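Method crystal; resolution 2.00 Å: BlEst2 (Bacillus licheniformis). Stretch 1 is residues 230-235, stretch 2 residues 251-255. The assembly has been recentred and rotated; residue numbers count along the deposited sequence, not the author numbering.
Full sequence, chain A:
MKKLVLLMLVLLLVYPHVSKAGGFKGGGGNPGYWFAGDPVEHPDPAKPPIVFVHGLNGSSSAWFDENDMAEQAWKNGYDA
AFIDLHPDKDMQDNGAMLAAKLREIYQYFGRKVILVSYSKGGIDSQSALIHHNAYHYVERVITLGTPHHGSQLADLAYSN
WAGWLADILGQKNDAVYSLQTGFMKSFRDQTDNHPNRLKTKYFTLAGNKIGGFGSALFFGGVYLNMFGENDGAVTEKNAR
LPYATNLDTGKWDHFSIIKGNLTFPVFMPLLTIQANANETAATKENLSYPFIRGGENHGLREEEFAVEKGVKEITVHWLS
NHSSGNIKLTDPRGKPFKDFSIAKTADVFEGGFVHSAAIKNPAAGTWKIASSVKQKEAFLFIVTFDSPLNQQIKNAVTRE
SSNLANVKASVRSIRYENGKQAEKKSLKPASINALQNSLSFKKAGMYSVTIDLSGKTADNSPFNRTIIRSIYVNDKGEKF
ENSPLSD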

ATOM      1  N   ASN A 230       5.710   8.033   4.361  1.00 12.58           N
ATOM      2  CA  ASN A 230       4.517   7.235   4.264  1.00 11.92           C
ATOM      3  C   ASN A 230       3.812   7.200   5.603  1.00 14.75           C
ATOM      4  O   ASN A 230       4.383   7.623   6.604  1.00 15.26           O
ATOM      5  CB  ASN A 230       4.920   5.796   3.778  1.00 10.85           C
ATOM      6  CG  ASN A 230       5.659   5.016   4.821  1.00 17.11           C
ATOM      7  OD1 ASN A 230       5.041   4.363   5.654  1.00 13.89           O
ATOM      8  ND2 ASN A 230       6.984   5.110   4.840  1.00 13.39           N
ATOM      9  N   ASP A 231       2.589   6.682   5.631  1.00 10.50           N
ATOM     10  CA  ASP A 231       1.815   6.635   6.873  1.00  9.72           C
ATOM     11  C   ASP A 231       1.721   5.184   7.424  1.00 15.91           C
ATOM     12  O   ASP A 231       0.832   4.894   8.222  1.00 15.48           O
ATOM     13  CB  ASP A 231       0.406   7.225   6.649  1.00  8.00           C
ATOM     14  CG  ASP A 231      -0.497   6.394   5.738  1.00 17.22           C
ATOM     15  OD1 ASP A 231      -0.069   5.296   5.299  1.00 16.77           O
ATOM     16  OD2 ASP A 231      -1.634   6.805   5.508  1.00 21.57           O
ATOM     17  N   GLY A 232       2.609   4.295   6.955  1.00 14.47           N
ATOM     18  CA  GLY A 232       2.593   2.892   7.358  1.00 14.76           C
ATOM     19  C   GLY A 232       1.847   2.017   6.363  1.00 17.53           C
ATOM     20  O   GLY A 232       2.030   0.797   6.357  1.00 14.15           O
ATOM     21  N   ALA A 233       1.029   2.627   5.480  1.00 12.50           N
ATOM     22  CA  ALA A 233       0.287   1.842   4.487  1.00 12.96           C
ATOM     23  C   ALA A 233       0.368   2.443   3.107  1.00 14.08           C
ATOM     24  O   ALA A 233       0.210   1.731   2.133  1.00 12.88           O
ATOM     25  CB  ALA A 233      -1.172   1.713   4.910  1.00 14.17           C
ATOM     26  N   VAL A 234       0.517   3.772   3.018  1.00 11.85           N
ATOM     27  CA  VAL A 234       0.511   4.459   1.728  1.00 11.94           C
ATOM     28  C   VAL A 234       1.624   5.481   1.746  1.00 13.90           C
ATOM     29  O   VAL A 234       1.778   6.176   2.754  1.00 13.23           O
ATOM     30  CB  VAL A 234      -0.876   5.141   1.435  1.00 15.38           C
ATOM     31  CG1 VAL A 234      -0.891   5.785   0.052  1.00 14.57           C
ATOM     32  CG2 VAL A 234      -2.045   4.158   1.578  1.00 15.32           C
ATOM     33  N   THR A 235       2.370   5.610   0.638  1.00 11.87           N
ATOM     34  CA  THR A 235       3.424   6.644   0.546  1.00 11.70           C
ATOM     35  C   THR A 235       2.793   7.993   0.226  1.00 14.33           C
ATOM     36  O   THR A 235       1.779   8.048  -0.454  1.00 12.36           O
ATOM     37  CB  THR A 235       4.503   6.284  -0.465  1.00 18.80           C
ATOM     38  OG1 THR A 235       3.925   6.340  -1.761  1.00 21.32           O
ATOM     39  CG2 THR A 235       5.150   4.898  -0.186  1.00 15.23           C
TER
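Stretch 2 (251-255) KWDHF

This is a small, mostly polar contact between two loops, in which Asp-231 grips His-254 twice, once through its backbone and once through its carboxylate. Neither stretch forms regular helix or strand, so the pairing rests on individual residues, and the two together bury 233 Å², most of it on Asp-231 and His-254.

Trp-252 and Asp-253 are extended (phi/psi -123/151 and -103/177) before His-254 turns to -60/-27; from Trp-252 to His-254 the chain runs in nearly the same direction as from Asp-231 to Ala-233. The CA atoms come nearest at Asp-231 and Asp-253, 4.2 Å apart. Just past that point, His-254 N donates to Asp-231 O at 2.8 Å, which ties the histidine backbone to that of Asp-231. The CA-to-CB bond of His-254 points toward stretch 1, and chi1 in t (-154°) places the ring so that ND1 donates to Asp-231 OD2 at 2.7 Å with a nearly straight angle of 162°. The carboxylate oxygen lies near the ring plane, at the edge, as a good in-plane bond requires.

The acid is itself held in place. Asp-231 OD1 accepts from Ala-233 N at 2.9 Å and from Val-234 N at 2.8 Å, while Asp-231 N donates to Val-234 O at 3.0 Å. This compact turn orients the carboxylate, with chi1 in p, and leaves OD2 to receive the imidazole. Gly-232 suits the turn: at phi/psi of 96/-17 a CB would jam against Asp-231 O, the same oxygen that accepts from His-254 N.

Nonpolar packing completes the seat. Ala-233 CB lies over one face of the imidazole, 3.6 Å from the centroid of the His-254 ring, a CH-pi contact, and Val-234 CG2 approaches His-254 CE1 obliquely at 3.7 Å. The rule is that the acid that holds the ring is itself braced by its own loop.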

ATOM      1  N   LYS A 251       1.077  14.862  10.456  1.00 17.74           N
ATOM      2  CA  LYS A 251       1.708  13.853  11.320  1.00 18.14           C
ATOM      3  C   LYS A 251       0.686  12.813  11.757  1.00 20.46           C
ATOM      4  O   LYS A 251       0.313  12.714  12.926  1.00 19.90           O
ATOM      5  CB  LYS A 251       2.458  14.515  12.479  1.00 20.17           C
ATOM      6  CG  LYS A 251       3.513  15.506  11.996  1.00 24.85           C
ATOM      7  CD  LYS A 251       4.298  16.064  13.153  1.00 23.30           C
ATOM      8  CE  LYS A 251       5.293  17.116  12.719  1.00 24.27           C
ATOM      9  NZ  LYS A 251       6.427  16.521  11.968  1.00 26.29           N
ATOM     10  N   TRP A 252       0.175  12.083  10.759  1.00 16.24           N
ATOM     11  CA  TRP A 252      -0.797  11.027  10.960  1.00 15.53           C
ATOM     12  C   TRP A 252      -0.258   9.739  10.397  1.00 17.96           C
ATOM     13  O   TRP A 252       0.515   9.751   9.447  1.00 15.80           O
ATOM     14  CB  TRP A 252      -2.141  11.359  10.251  1.00 13.58           C
ATOM     15  CG  TRP A 252      -2.606  12.773  10.452  1.00 14.59           C
ATOM     16  CD1 TRP A 252      -2.883  13.387  11.639  1.00 18.33           C
ATOM     17  CD2 TRP A 252      -2.771  13.770   9.434  1.00 14.43           C
ATOM     18  NE1 TRP A 252      -3.216  14.713  11.425  1.00 17.19           N
ATOM     19  CE2 TRP A 252      -3.143  14.976  10.079  1.00 19.06           C
ATOM     20  CE3 TRP A 252      -2.644  13.765   8.030  1.00 15.08           C
ATOM     21  CZ2 TRP A 252      -3.400  16.155   9.365  1.00 18.40           C
ATOM     22  CZ3 TRP A 252      -2.924  14.924   7.328  1.00 15.84           C
ATOM     23  CH2 TRP A 252      -3.267  16.106   7.992  1.00 16.98           C
ATOM     24  N   ASP A 253      -0.680   8.625  10.988  1.00 14.02           N
ATOM     25  CA  ASP A 253      -0.365   7.332  10.438  1.00 13.95           C
ATOM     26  C   ASP A 253      -1.664   6.911   9.767  1.00 18.09           C
ATOM     27  O   ASP A 253      -2.675   7.635   9.865  1.00 15.18           O
ATOM     28  CB  ASP A 253       0.159   6.329  11.495  1.00 14.95           C
ATOM     29  CG  ASP A 253      -0.769   6.025  12.659  1.00 19.22           C
ATOM     30  OD1 ASP A 253      -1.949   5.766  12.420  1.00 18.67           O
ATOM     31  OD2 ASP A 253      -0.279   5.945  13.795  1.00 31.22           O
ATOM     32  N   HIS A 254      -1.660   5.756   9.102  1.00 14.09           N
ATOM     33  CA  HIS A 254      -2.850   5.297   8.386  1.00 13.05           C
ATOM     34  C   HIS A 254      -4.081   5.102   9.274  1.00 16.60           C
ATOM     35  O   HIS A 254      -5.177   5.225   8.766  1.00 14.49           O
ATOM     36  CB  HIS A 254      -2.549   4.021   7.589  1.00 13.27           C
ATOM     37  CG  HIS A 254      -3.442   3.864   6.411  1.00 16.67           C
ATOM     38  ND1 HIS A 254      -3.455   4.810   5.366  1.00 19.20           N
ATOM     39  CD2 HIS A 254      -4.313   2.879   6.122  1.00 17.58           C
ATOM     40  CE1 HIS A 254      -4.344   4.359   4.505  1.00 17.89           C
ATOM     41  NE2 HIS A 254      -4.903   3.219   4.933  1.00 18.05           N
ATOM     42  N   PHE A 255      -3.907   4.815  10.573  1.00 14.64           N
ATOM     43  CA  PHE A 255      -5.062   4.661  11.464  1.00 16.19           C
ATOM     44  C   PHE A 255      -5.509   6.004  12.034  1.00 17.02           C
ATOM     45  O   PHE A 255      -6.695   6.261  12.094  1.00 18.49           O
ATOM     46  CB  PHE A 255      -4.776   3.673  12.619  1.00 19.35           C
ATOM     47  CG  PHE A 255      -4.367   2.275  12.210  1.00 21.33           C
ATOM     48  CD1 PHE A 255      -4.872   1.693  11.053  1.00 24.28           C
ATOM     49  CD2 PHE A 255      -3.532   1.519  13.014  1.00 23.96           C
ATOM     50  CE1 PHE A 255      -4.505   0.397  10.684  1.00 24.57           C
ATOM     51  CE2 PHE A 255      -3.184   0.212  12.655  1.00 25.67           C
ATOM     52  CZ  PHE A 255      -3.668  -0.332  11.489  1.00 22.88           C
TER